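Local coordinates for type IV secretion system protein VirB11 (Brucella suis, PDB 2GZA) that binds and hydrolyses ATP as the hexameric VirB11 ATPase of the VirB type IV secretion system, which could be required to establish the bacterial replication niche in the host, at residues Val43-Glu48 against His112-Val117; Ser88-Ser93 against Arg106-Glu111; Glu154-Lys159 against Val343-Asn348. All blocks are in the same frame, centred on the assembly; numbering follows the deposited sequence.

Contact 1. Residues Val43-Glu48 against His112-Val117; sequences VNRPGE and HGTISV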
ATOM      1  N   VAL C  43     -21.616 -40.743 -11.305  1.00 37.36           N
ATOM      2  CA  VAL C  43     -22.977 -41.001 -10.864  1.00 37.20           C
ATOM      3  C   VAL C  43     -23.591 -39.675 -10.416  1.00 37.24           C
ATOM      4  O   VAL C  43     -23.105 -39.033  -9.479  1.00 37.11           O
ATOM      5  CB  VAL C  43     -23.062 -42.082  -9.746  1.00 37.30           C
ATOM      6  CG1 VAL C  43     -24.520 -42.275  -9.281  1.00 36.93           C
ATOM      7  CG2 VAL C  43     -22.492 -43.410 -10.226  1.00 36.77           C
ATOM      8  N   ASN C  44     -24.645 -39.262 -11.114  1.00 37.28           N
ATOM      9  CA  ASN C  44     -25.339 -37.993 -10.824  1.00 37.30           C
ATOM     10  C   ASN C  44     -26.518 -38.189  -9.891  1.00 37.44           C
ATOM     11  O   ASN C  44     -26.868 -37.293  -9.126  1.00 37.79           O
ATOM     12  CB  ASN C  44     -25.844 -37.332 -12.108  1.00 36.89           C
ATOM     13  CG  ASN C  44     -24.747 -37.105 -13.117  1.00 36.25           C
ATOM     14  OD1 ASN C  44     -23.581 -36.969 -12.754  1.00 35.94           O
ATOM     15  ND2 ASN C  44     -25.111 -37.069 -14.395  1.00 34.46           N
ATOM     16  N   ARG C  45     -27.133 -39.362  -9.978  1.00 37.42           N
ATOM     17  CA  ARG C  45     -28.329 -39.682  -9.216  1.00 37.45           C
ATOM     18  C   ARG C  45     -28.497 -41.189  -9.156  1.00 37.49           C
ATOM     19  O   ARG C  45     -27.921 -41.901  -9.975  1.00 37.56           O
ATOM     20  CB  ARG C  45     -29.569 -39.004  -9.828  1.00 37.24           C
ATOM     21  CG  ARG C  45     -29.900 -39.380 -11.271  1.00 36.83           C
ATOM     22  CD  ARG C  45     -29.950 -38.146 -12.163  1.00 37.46           C
ATOM     23  NE  ARG C  45     -30.417 -36.971 -11.425  1.00 38.83           N
ATOM     24  CZ  ARG C  45     -30.043 -35.716 -11.654  1.00 39.05           C
ATOM     25  NH1 ARG C  45     -29.179 -35.421 -12.611  1.00 39.38           N
ATOM     26  NH2 ARG C  45     -30.539 -34.744 -10.906  1.00 39.84           N
ATOM     27  N   PRO C  46     -29.307 -41.675  -8.200  1.00 37.71           N
ATOM     28  CA  PRO C  46     -29.580 -43.100  -8.068  1.00 37.74           C
ATOM     29  C   PRO C  46     -30.029 -43.703  -9.388  1.00 37.85           C
ATOM     30  O   PRO C  46     -30.861 -43.112 -10.073  1.00 37.50           O
ATOM     31  CB  PRO C  46     -30.765 -43.132  -7.086  1.00 37.56           C
ATOM     32  CG  PRO C  46     -31.289 -41.724  -7.037  1.00 37.65           C
ATOM     33  CD  PRO C  46     -30.073 -40.891  -7.214  1.00 37.74           C
ATOM     34  N   GLY C  47     -29.469 -44.858  -9.740  1.00 38.15           N
ATOM     35  CA  GLY C  47     -29.951 -45.629 -10.875  1.00 38.42           C
ATOM     36  C   GLY C  47     -29.211 -45.455 -12.188  1.00 38.68           C
ATOM     37  O   GLY C  47     -29.490 -46.170 -13.144  1.00 38.79           O
ATOM     38  N   GLU C  48     -28.274 -44.515 -12.254  1.00 38.95           N
ATOM     39  CA  GLU C  48     -27.562 -44.297 -13.508  1.00 39.21           C
ATOM     40  C   GLU C  48     -26.082 -43.998 -13.350  1.00 39.17           C
ATOM     41  O   GLU C  48     -25.625 -43.594 -12.281  1.00 39.25           O
ATOM     42  CB  GLU C  48     -28.254 -43.232 -14.378  1.00 39.27           C
ATOM     43  CG  GLU C  48     -28.935 -42.092 -13.637  1.00 39.49           C
ATOM     44  CD  GLU C  48     -28.976 -40.817 -14.458  1.00 40.56           C
ATOM     45  OE1 GLU C  48     -30.009 -40.545 -15.102  1.00 40.60           O
ATOM     46  OE2 GLU C  48     -27.967 -40.085 -14.468  1.00 40.70           O
ATOM     47  N   HIS C 112     -31.580 -32.890  -3.639  1.00 37.18           N
ATOM     48  CA  HIS C 112     -32.058 -33.841  -2.638  1.00 37.59           C
ATOM     49  C   HIS C 112     -32.446 -35.173  -3.264  1.00 37.46           C
ATOM     50  O   HIS C 112     -32.979 -35.216  -4.376  1.00 37.40           O
ATOM     51  CB  HIS C 112     -33.208 -33.263  -1.805  1.00 37.87           C
ATOM     52  CG  HIS C 112     -34.494 -33.112  -2.552  1.00 39.45           C
ATOM     53  ND1 HIS C 112     -34.903 -31.914  -3.101  1.00 40.44           N
ATOM     54  CD2 HIS C 112     -35.472 -34.008  -2.828  1.00 40.16           C
ATOM     55  CE1 HIS C 112     -36.072 -32.079  -3.691  1.00 41.13           C
ATOM     56  NE2 HIS C 112     -36.439 -33.340  -3.539  1.00 41.42           N
ATOM     57  N   GLY C 113     -32.161 -36.249  -2.539  1.00 37.29           N
ATOM     58  CA  GLY C 113     -32.387 -37.595  -3.029  1.00 37.17           C
ATOM     59  C   GLY C 113     -31.390 -38.006  -4.092  1.00 37.24           C
ATOM     60  O   GLY C 113     -31.595 -39.017  -4.767  1.00 37.40           O
ATOM     61  N   THR C 114     -30.326 -37.216  -4.258  1.00 37.14           N
ATOM     62  CA  THR C 114     -29.213 -37.544  -5.166  1.00 36.91           C
ATOM     63  C   THR C 114     -27.864 -37.440  -4.459  1.00 36.63           C
ATOM     64  O   THR C 114     -27.711 -36.686  -3.502  1.00 36.38           O
ATOM     65  CB  THR C 114     -29.142 -36.611  -6.407  1.00 36.97           C
ATOM     66  OG1 THR C 114     -28.708 -35.305  -6.006  1.00 37.11           O
ATOM     67  CG2 THR C 114     -30.484 -36.501  -7.113  1.00 37.20           C
ATOM     68  N   ILE C 115     -26.896 -38.213  -4.946  1.00 36.60           N
ATOM     69  CA  ILE C 115     -25.492 -38.050  -4.592  1.00 36.38           C
ATOM     70  C   ILE C 115     -24.724 -37.882  -5.897  1.00 36.37           C
ATOM     71  O   ILE C 115     -25.021 -38.561  -6.881  1.00 36.47           O
ATOM     72  CB  ILE C 115     -24.942 -39.282  -3.845  1.00 36.32           C
ATOM     73  CG1 ILE C 115     -25.830 -39.647  -2.649  1.00 36.43           C
ATOM     74  CG2 ILE C 115     -23.468 -39.091  -3.454  1.00 35.93           C
ATOM     75  CD1 ILE C 115     -25.687 -38.749  -1.446  1.00 36.64           C
ATOM     76  N   SER C 116     -23.752 -36.980  -5.913  1.00 36.29           N
ATOM     77  CA  SER C 116     -22.890 -36.837  -7.081  1.00 36.14           C
ATOM     78  C   SER C 116     -21.524 -37.458  -6.852  1.00 36.13           C
ATOM     79  O   SER C 116     -20.810 -37.097  -5.910  1.00 36.11           O
ATOM     80  CB  SER C 116     -22.732 -35.371  -7.504  1.00 36.14           C
ATOM     81  OG  SER C 116     -21.884 -35.274  -8.638  1.00 35.35           O
ATOM     82  N   VAL C 117     -21.168 -38.390  -7.731  1.00 35.93           N
ATOM     83  CA  VAL C 117     -19.878 -39.063  -7.695  1.00 35.71           C
ATOM     84  C   VAL C 117     -19.145 -38.807  -9.001  1.00 35.72           C
ATOM     85  O   VAL C 117     -19.722 -38.946 -10.079  1.00 35.71           O
ATOM     86  CB  VAL C 117     -20.047 -40.593  -7.449  1.00 35.56           C
ATOM     87  CG1 VAL C 117     -18.793 -41.376  -7.817  1.00 35.34           C
ATOM     88  CG2 VAL C 117     -20.404 -40.856  -6.009  1.00 35.56           C
TER
HETATM   89  O   HOH W   1     -26.928 -34.742  -8.421  1.00 22.26           O
HETATM   90  O   HOH W   2     -21.735 -36.926 -10.805  1.00 22.89           O
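Val43 and Val117 hold the compact end of this contact, their backbones joined by a reciprocal pair of hydrogen bonds. Val117 N gives the straighter one, to Val43 O at 2.7 Å with an N-H...O angle of 171° and the donor in the carbonyl plane. The return bond, from Val43 N to Val117 O, is 2.9 Å long, and its donor is tilted out of the carbonyl plane. On the buried face the two CB atoms lie 4.1 Å apart, and Val43 also rests on Leu29, Leu65 and Leu70. This antiparallel hydrogen-bonded pair joins strands 40-43 and 116-120, next to each other in the six-stranded antiparallel sheet of the N-terminal domain. Beyond it the backbones stay close, but no further direct hydrogen bond joins them and waters take over. One water lies 2.7 Å from both Asn44 OD1 and Ser116 OG and is also hydrogen-bonded to Val117 O, while the Asn44 amide also bonds to Arg204 and Asn221. A second water donates to Asn44 O, at 2.6 Å, and to Thr114 OG1, which sits between its own backbone N and carbonyl carbon (chi1 71°) and also bonds to Glu111 O. Next along, Arg45 and Thr114 lie side by side, pointing the same way, Arg45 CB 3.8 Å from Thr114 CG2; the guanidinium has its salt-bridge partner in Glu111. Outermost, where the type II turn Arg45-Glu48 begins, the ring of Pro46 brings CD to 3.4 Å from the carbonyl oxygen of exposed Gly113.

Contact 2. Residues Ser88-Ser93 against Arg106-Glu111; sequences SRPVLS and RPPACE
Pro90 presses its ring into a pocket made by Arg106, Pro108 and Ala109. Its CG lies 3.8 Å from Pro108 CG, and the two pyrrolidine rings cross obliquely. From a second side Ala109 offers its methyl group, with CB 4.0 Å from Pro90 CB, and from a third comes the aliphatic part of Arg106, whose CG stands 3.7 Å from the same Pro90 CB. That approach follows from the first torsion of the arginine (chi1 70°), which sets CG between its backbone N and carbonyl carbon. Val91 adds a lighter touch through CG2, 4.4 Å from Ala109 CB. The two segments flank the open end of a beta hairpin, strands 91-95 and 101-105 of the N-terminal antiparallel sheet, where the chain enters the first strand and leaves the second. Leu92 pairs with Ile104 one step inside; at the mouth the pairing is prolonged by Arg106 N, which donates to Pro90 O at 2.8 Å, with an N-H...O angle of 159° and the donor in the carbonyl plane. The departing chain then turns sharply, Ala109 N bonding back to Arg106 O at 3.0 Å. Farther out, Pro108 CD meets the edge of the Arg106 guanidinium in its plane, and Asp87 touches both residues. Beyond the turn, backbone hydrogen bonds between Ala109 and Phe226 and between Glu111 and His224 tie this loop to strand 222-226.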
ATOM      1  N   SER C  88     -23.139 -31.607   7.358  1.00 52.52           N
ATOM      2  CA  SER C  88     -22.438 -30.339   7.662  1.00 51.88           C
ATOM      3  C   SER C  88     -21.048 -30.302   6.998  1.00 51.51           C
ATOM      4  O   SER C  88     -20.334 -29.303   7.070  1.00 51.35           O
ATOM      5  CB  SER C  88     -22.352 -30.110   9.174  1.00 51.85           C
ATOM      6  OG  SER C  88     -21.923 -31.291   9.841  1.00 52.01           O
ATOM      7  N   ARG C  89     -20.709 -31.415   6.346  1.00 50.96           N
ATOM      8  CA  ARG C  89     -19.506 -31.519   5.505  1.00 50.39           C
ATOM      9  C   ARG C  89     -19.840 -32.405   4.297  1.00 49.48           C
ATOM     10  O   ARG C  89     -19.496 -33.584   4.260  1.00 49.50           O
ATOM     11  CB  ARG C  89     -18.317 -32.056   6.298  1.00 50.52           C
ATOM     12  CG  ARG C  89     -17.620 -30.975   7.122  1.00 51.29           C
ATOM     13  CD  ARG C  89     -16.465 -31.494   7.948  1.00 52.38           C
ATOM     14  NE  ARG C  89     -15.729 -30.391   8.565  1.00 53.79           N
ATOM     15  CZ  ARG C  89     -14.840 -30.523   9.545  1.00 54.27           C
ATOM     16  NH1 ARG C  89     -14.561 -31.719  10.052  1.00 54.30           N
ATOM     17  NH2 ARG C  89     -14.232 -29.449  10.026  1.00 54.45           N
ATOM     18  N   PRO C  90     -20.536 -31.822   3.303  1.00 48.67           N
ATOM     19  CA  PRO C  90     -21.095 -32.574   2.186  1.00 47.96           C
ATOM     20  C   PRO C  90     -20.243 -32.668   0.912  1.00 47.25           C
ATOM     21  O   PRO C  90     -20.674 -33.297  -0.055  1.00 47.13           O
ATOM     22  CB  PRO C  90     -22.395 -31.816   1.895  1.00 47.91           C
ATOM     23  CG  PRO C  90     -22.239 -30.447   2.568  1.00 47.97           C
ATOM     24  CD  PRO C  90     -20.896 -30.399   3.213  1.00 48.43           C
ATOM     25  N   VAL C  91     -19.065 -32.058   0.905  1.00 46.47           N
ATOM     26  CA  VAL C  91     -18.165 -32.146  -0.244  1.00 45.71           C
ATOM     27  C   VAL C  91     -16.893 -32.886   0.150  1.00 45.31           C
ATOM     28  O   VAL C  91     -16.217 -32.510   1.104  1.00 45.27           O
ATOM     29  CB  VAL C  91     -17.860 -30.754  -0.845  1.00 45.53           C
ATOM     30  CG1 VAL C  91     -16.810 -30.853  -1.934  1.00 45.11           C
ATOM     31  CG2 VAL C  91     -19.135 -30.138  -1.393  1.00 45.52           C
ATOM     32  N   LEU C  92     -16.583 -33.946  -0.590  1.00 44.82           N
ATOM     33  CA  LEU C  92     -15.458 -34.815  -0.267  1.00 44.40           C
ATOM     34  C   LEU C  92     -14.551 -35.051  -1.468  1.00 44.07           C
ATOM     35  O   LEU C  92     -15.027 -35.369  -2.553  1.00 44.09           O
ATOM     36  CB  LEU C  92     -15.975 -36.156   0.258  1.00 44.32           C
ATOM     37  CG  LEU C  92     -15.065 -37.065   1.093  1.00 44.42           C
ATOM     38  CD1 LEU C  92     -15.920 -38.025   1.854  1.00 44.65           C
ATOM     39  CD2 LEU C  92     -14.052 -37.843   0.268  1.00 44.37           C
ATOM     40  N   SER C  93     -13.248 -34.886  -1.260  1.00 43.73           N
ATOM     41  CA  SER C  93     -12.241 -35.250  -2.255  1.00 43.34           C
ATOM     42  C   SER C  93     -11.346 -36.335  -1.689  1.00 43.15           C
ATOM     43  O   SER C  93     -10.916 -36.253  -0.538  1.00 43.10           O
ATOM     44  CB  SER C  93     -11.396 -34.049  -2.663  1.00 43.26           C
ATOM     45  OG  SER C  93     -12.183 -33.085  -3.327  1.00 43.63           O
ATOM     46  N   ARG C 106     -22.799 -34.594  -1.423  1.00 39.32           N
ATOM     47  CA  ARG C 106     -24.051 -35.126  -0.885  1.00 39.60           C
ATOM     48  C   ARG C 106     -25.113 -34.035  -0.591  1.00 39.63           C
ATOM     49  O   ARG C 106     -24.771 -32.857  -0.498  1.00 39.53           O
ATOM     50  CB  ARG C 106     -23.806 -36.069   0.305  1.00 39.53           C
ATOM     51  CG  ARG C 106     -23.327 -35.415   1.573  1.00 40.20           C
ATOM     52  CD  ARG C 106     -23.827 -36.170   2.790  1.00 41.13           C
ATOM     53  NE  ARG C 106     -25.131 -35.674   3.237  1.00 42.65           N
ATOM     54  CZ  ARG C 106     -25.954 -36.322   4.053  1.00 42.43           C
ATOM     55  NH1 ARG C 106     -25.629 -37.517   4.530  1.00 42.14           N
ATOM     56  NH2 ARG C 106     -27.113 -35.773   4.390  1.00 41.96           N
ATOM     57  N   PRO C 107     -26.397 -34.443  -0.478  1.00 39.77           N
ATOM     58  CA  PRO C 107     -27.704 -33.768  -0.435  1.00 39.87           C
ATOM     59  C   PRO C 107     -27.989 -32.365   0.134  1.00 40.05           C
ATOM     60  O   PRO C 107     -28.976 -31.763  -0.298  1.00 40.53           O
ATOM     61  CB  PRO C 107     -28.581 -34.788   0.255  1.00 39.76           C
ATOM     62  CG  PRO C 107     -28.126 -36.011  -0.351  1.00 40.34           C
ATOM     63  CD  PRO C 107     -26.618 -35.896  -0.437  1.00 39.87           C
ATOM     64  N   PRO C 108     -27.247 -31.860   1.135  1.00 39.74           N
ATOM     65  CA  PRO C 108     -27.557 -30.420   1.196  1.00 39.21           C
ATOM     66  C   PRO C 108     -26.907 -29.676   0.021  1.00 38.80           C
ATOM     67  O   PRO C 108     -27.550 -28.826  -0.597  1.00 38.83           O
ATOM     68  CB  PRO C 108     -26.997 -29.971   2.545  1.00 39.16           C
ATOM     69  CG  PRO C 108     -25.959 -30.996   2.891  1.00 39.77           C
ATOM     70  CD  PRO C 108     -26.319 -32.298   2.191  1.00 39.79           C
ATOM     71  N   ALA C 109     -25.668 -30.028  -0.311  1.00 38.13           N
ATOM     72  CA  ALA C 109     -24.932 -29.325  -1.357  1.00 37.60           C
ATOM     73  C   ALA C 109     -25.293 -29.739  -2.792  1.00 37.28           C
ATOM     74  O   ALA C 109     -24.943 -29.041  -3.739  1.00 37.26           O
ATOM     75  CB  ALA C 109     -23.438 -29.431  -1.117  1.00 37.28           C
ATOM     76  N   CYS C 110     -25.984 -30.865  -2.950  1.00 37.00           N
ATOM     77  CA  CYS C 110     -26.511 -31.276  -4.255  1.00 36.54           C
ATOM     78  C   CYS C 110     -28.003 -31.579  -4.149  1.00 36.35           C
ATOM     79  O   CYS C 110     -28.531 -31.675  -3.053  1.00 36.07           O
ATOM     80  CB  CYS C 110     -25.757 -32.492  -4.802  1.00 36.32           C
ATOM     81  SG  CYS C 110     -26.150 -34.066  -3.991  1.00 36.20           S
ATOM     82  N   GLU C 111     -28.667 -31.733  -5.291  1.00 36.39           N
ATOM     83  CA  GLU C 111     -30.098 -32.039  -5.366  1.00 36.38           C
ATOM     84  C   GLU C 111     -30.495 -33.128  -4.380  1.00 36.91           C
ATOM     85  O   GLU C 111     -29.828 -34.165  -4.296  1.00 36.99           O
ATOM     86  CB  GLU C 111     -30.457 -32.478  -6.788  1.00 36.33           C
ATOM     87  CG  GLU C 111     -31.953 -32.632  -7.098  1.00 35.24           C
ATOM     88  CD  GLU C 111     -32.230 -33.162  -8.510  1.00 34.87           C
ATOM     89  OE1 GLU C 111     -31.405 -32.961  -9.418  1.00 33.42           O
ATOM     90  OE2 GLU C 111     -33.286 -33.788  -8.720  1.00 35.43           O
TER

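Contact 3. Residues Glu154-Lys159 against Val343-Asn348; sequences ELLALK and VWYDPN
Strand 339-345 forms an outer edge of the mixed sheet in the C-terminal, P-loop ATPase part of the chain, and helix 153-160 packs near its last residues, Leu155, Leu156 and Lys159 meeting Tyr345. The short helix and strand segments run roughly antiparallel, at 149°, with their axes 10.2 Å apart. Tyr345 fills the interval. Its CB points toward the helix, and CG is anti to the backbone N (chi1 179°). Leu155 crosses the tyrosine at about a right angle, CB lying 3.6 Å from Tyr345 CE2 and CD1 reaching the phenol OH. Leu156 N comes to the ring edge near its plane, and Leu156 CD1 approaches Tyr345 CD2 at 4.0 Å. One ring face is taken by Pro347 CD, 3.6 Å above the plane and over the centre; Phe167 of helix 164-173 adds an edge-to-face ring contact. Lys159 draws its aliphatic chain past the strand: CD stands 3.8 Å from Tyr345 CB, then a bend at chi3 (109°) sets CE 3.9 Å from Tyr345 O. Trp344 points the other way, to an edge-to-face contact with Phe293. The chain next enters helix 347-355, with Asp346 at the N-cap position and its OD2 hydrogen-bonded to Thr349. Leu156 CD2 meets two atoms at the start of that helix, Pro347 CG at 4.2 Å and Asn348 ND2 at 3.9 Å.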
ATOM      1  N   GLU C 154     -17.211 -14.551 -37.514  1.00 45.31           N
ATOM      2  CA  GLU C 154     -18.593 -14.962 -37.766  1.00 44.51           C
ATOM      3  C   GLU C 154     -19.532 -14.330 -36.740  1.00 44.00           C
ATOM      4  O   GLU C 154     -20.563 -13.766 -37.100  1.00 43.85           O
ATOM      5  CB  GLU C 154     -18.739 -16.480 -37.756  1.00 44.48           C
ATOM      6  CG  GLU C 154     -20.179 -16.932 -37.920  1.00 44.33           C
ATOM      7  CD  GLU C 154     -20.353 -18.421 -37.774  1.00 44.50           C
ATOM      8  OE1 GLU C 154     -19.338 -19.148 -37.713  1.00 44.72           O
ATOM      9  OE2 GLU C 154     -21.516 -18.865 -37.728  1.00 44.60           O
ATOM     10  N   LEU C 155     -19.162 -14.427 -35.466  1.00 43.37           N
ATOM     11  CA  LEU C 155     -19.913 -13.795 -34.388  1.00 42.76           C
ATOM     12  C   LEU C 155     -19.976 -12.282 -34.538  1.00 42.55           C
ATOM     13  O   LEU C 155     -21.035 -11.675 -34.363  1.00 42.38           O
ATOM     14  CB  LEU C 155     -19.304 -14.152 -33.038  1.00 42.58           C
ATOM     15  CG  LEU C 155     -19.787 -15.457 -32.431  1.00 42.19           C
ATOM     16  CD1 LEU C 155     -18.935 -15.836 -31.240  1.00 41.46           C
ATOM     17  CD2 LEU C 155     -21.255 -15.345 -32.059  1.00 42.15           C
ATOM     18  N   LEU C 156     -18.839 -11.686 -34.872  1.00 42.32           N
ATOM     19  CA  LEU C 156     -18.728 -10.245 -35.023  1.00 42.19           C
ATOM     20  C   LEU C 156     -19.581  -9.731 -36.176  1.00 42.21           C
ATOM     21  O   LEU C 156     -20.152  -8.647 -36.084  1.00 42.38           O
ATOM     22  CB  LEU C 156     -17.263  -9.844 -35.195  1.00 42.21           C
ATOM     23  CG  LEU C 156     -16.775  -8.447 -34.789  1.00 42.31           C
ATOM     24  CD1 LEU C 156     -17.397  -7.940 -33.486  1.00 42.56           C
ATOM     25  CD2 LEU C 156     -15.260  -8.459 -34.674  1.00 41.91           C
ATOM     26  N   ALA C 157     -19.677 -10.514 -37.247  1.00 42.21           N
ATOM     27  CA  ALA C 157     -20.536 -10.168 -38.383  1.00 42.19           C
ATOM     28  C   ALA C 157     -22.020 -10.225 -38.021  1.00 42.14           C
ATOM     29  O   ALA C 157     -22.782  -9.336 -38.403  1.00 41.99           O
ATOM     30  CB  ALA C 157     -20.234 -11.064 -39.588  1.00 42.22           C
ATOM     31  N   LEU C 158     -22.419 -11.267 -37.289  1.00 42.18           N
ATOM     32  CA  LEU C 158     -23.803 -11.422 -36.831  1.00 42.15           C
ATOM     33  C   LEU C 158     -24.244 -10.262 -35.945  1.00 42.31           C
ATOM     34  O   LEU C 158     -25.366  -9.766 -36.080  1.00 42.34           O
ATOM     35  CB  LEU C 158     -24.000 -12.752 -36.101  1.00 42.00           C
ATOM     36  CG  LEU C 158     -24.175 -14.006 -36.960  1.00 41.75           C
ATOM     37  CD1 LEU C 158     -23.977 -15.258 -36.122  1.00 41.15           C
ATOM     38  CD2 LEU C 158     -25.534 -14.025 -37.646  1.00 41.19           C
ATOM     39  N   LYS C 159     -23.353  -9.829 -35.058  1.00 42.41           N
ATOM     40  CA  LYS C 159     -23.598  -8.655 -34.220  1.00 42.64           C
ATOM     41  C   LYS C 159     -23.735  -7.402 -35.081  1.00 42.68           C
ATOM     42  O   LYS C 159     -24.652  -6.604 -34.876  1.00 42.71           O
ATOM     43  CB  LYS C 159     -22.482  -8.461 -33.188  1.00 42.73           C
ATOM     44  CG  LYS C 159     -22.827  -7.460 -32.083  1.00 43.01           C
ATOM     45  CD  LYS C 159     -21.721  -7.352 -31.034  1.00 43.68           C
ATOM     46  CE  LYS C 159     -20.964  -6.029 -31.112  1.00 44.03           C
ATOM     47  NZ  LYS C 159     -19.981  -5.971 -32.237  1.00 44.38           N
ATOM     48  N   VAL C 343     -25.758  -5.652 -26.556  1.00 40.71           N
ATOM     49  CA  VAL C 343     -24.966  -6.868 -26.513  1.00 39.95           C
ATOM     50  C   VAL C 343     -23.521  -6.434 -26.671  1.00 39.57           C
ATOM     51  O   VAL C 343     -23.155  -5.810 -27.666  1.00 39.71           O
ATOM     52  CB  VAL C 343     -25.348  -7.859 -27.623  1.00 39.91           C
ATOM     53  CG1 VAL C 343     -24.389  -9.032 -27.638  1.00 39.92           C
ATOM     54  CG2 VAL C 343     -26.777  -8.336 -27.442  1.00 39.56           C
ATOM     55  N   TRP C 344     -22.711  -6.742 -25.675  1.00 38.84           N
ATOM     56  CA  TRP C 344     -21.317  -6.376 -25.700  1.00 38.21           C
ATOM     57  C   TRP C 344     -20.493  -7.585 -26.141  1.00 38.22           C
ATOM     58  O   TRP C 344     -20.632  -8.678 -25.594  1.00 38.17           O
ATOM     59  CB  TRP C 344     -20.900  -5.849 -24.321  1.00 38.08           C
ATOM     60  CG  TRP C 344     -19.476  -5.434 -24.236  1.00 37.48           C
ATOM     61  CD1 TRP C 344     -18.985  -4.175 -24.391  1.00 37.03           C
ATOM     62  CD2 TRP C 344     -18.350  -6.280 -23.977  1.00 37.09           C
ATOM     63  NE1 TRP C 344     -17.619  -4.182 -24.246  1.00 37.42           N
ATOM     64  CE2 TRP C 344     -17.201  -5.461 -23.994  1.00 37.17           C
ATOM     65  CE3 TRP C 344     -18.197  -7.652 -23.739  1.00 36.93           C
ATOM     66  CZ2 TRP C 344     -15.917  -5.964 -23.785  1.00 37.21           C
ATOM     67  CZ3 TRP C 344     -16.915  -8.158 -23.529  1.00 37.51           C
ATOM     68  CH2 TRP C 344     -15.790  -7.311 -23.555  1.00 37.43           C
ATOM     69  N   TYR C 345     -19.651  -7.375 -27.144  1.00 38.31           N
ATOM     70  CA  TYR C 345     -18.739  -8.393 -27.642  1.00 38.63           C
ATOM     71  C   TYR C 345     -17.544  -7.694 -28.272  1.00 39.12           C
ATOM     72  O   TYR C 345     -17.701  -6.954 -29.238  1.00 39.04           O
ATOM     73  CB  TYR C 345     -19.457  -9.299 -28.646  1.00 38.42           C
ATOM     74  CG  TYR C 345     -18.610 -10.384 -29.265  1.00 37.86           C
ATOM     75  CD1 TYR C 345     -17.962 -11.331 -28.478  1.00 37.45           C
ATOM     76  CD2 TYR C 345     -18.478 -10.480 -30.647  1.00 37.99           C
ATOM     77  CE1 TYR C 345     -17.193 -12.339 -29.056  1.00 37.51           C
ATOM     78  CE2 TYR C 345     -17.708 -11.481 -31.233  1.00 37.46           C
ATOM     79  CZ  TYR C 345     -17.071 -12.404 -30.433  1.00 37.68           C
ATOM     80  OH  TYR C 345     -16.315 -13.393 -31.016  1.00 38.25           O
ATOM     81  N   ASP C 346     -16.357  -7.913 -27.716  1.00 39.92           N
ATOM     82  CA  ASP C 346     -15.148  -7.262 -28.211  1.00 40.77           C
ATOM     83  C   ASP C 346     -13.910  -8.176 -28.182  1.00 41.33           C
ATOM     84  O   ASP C 346     -13.015  -7.976 -27.360  1.00 41.26           O
ATOM     85  CB  ASP C 346     -14.908  -5.964 -27.427  1.00 40.65           C
ATOM     86  CG  ASP C 346     -13.925  -5.026 -28.106  1.00 40.94           C
ATOM     87  OD1 ASP C 346     -13.532  -5.265 -29.272  1.00 41.33           O
ATOM     88  OD2 ASP C 346     -13.544  -4.033 -27.460  1.00 41.07           O
ATOM     89  N   PRO C 347     -13.847  -9.167 -29.096  1.00 42.18           N
ATOM     90  CA  PRO C 347     -12.730 -10.122 -29.133  1.00 43.02           C
ATOM     91  C   PRO C 347     -11.413  -9.438 -29.492  1.00 43.95           C
ATOM     92  O   PRO C 347     -10.335  -9.959 -29.201  1.00 44.00           O
ATOM     93  CB  PRO C 347     -13.143 -11.110 -30.226  1.00 42.98           C
ATOM     94  CG  PRO C 347     -14.113 -10.370 -31.067  1.00 42.69           C
ATOM     95  CD  PRO C 347     -14.831  -9.426 -30.159  1.00 42.11           C
ATOM     96  N   ASN C 348     -11.532  -8.270 -30.112  1.00 44.67           N
ATOM     97  CA  ASN C 348     -10.402  -7.426 -30.455  1.00 45.61           C
ATOM     98  C   ASN C 348      -9.673  -6.853 -29.243  1.00 46.22           C
ATOM     99  O   ASN C 348      -8.483  -6.582 -29.318  1.00 46.60           O
ATOM    100  CB  ASN C 348     -10.855  -6.283 -31.376  1.00 45.50           C
ATOM    101  CG  ASN C 348     -10.830  -6.673 -32.852  1.00 45.34           C
ATOM    102  OD1 ASN C 348      -9.771  -6.926 -33.420  1.00 45.20           O
ATOM    103  ND2 ASN C 348     -11.996  -6.698 -33.477  1.00 44.88           N
TER

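Contacts 1 and 2 belong to the same N-terminal antiparallel sheet, and contact 2 is nested along the chain within the loop closed by contact 1. They touch through a charged pair and through packing of Pro107 on Ile115. Contact 1 is the more buried and relies on paired backbone bonds and waters; partly buried contact 2 relies on proline packing and one backbone bond. Contact 3, also partly buried, lies about 39 Å from contact 1 between centres, on the opposite side of the chain's centre. It joins a helix to the ATPase sheet through an aromatic ring and aliphatic chains, without a hydrogen bond between its segments.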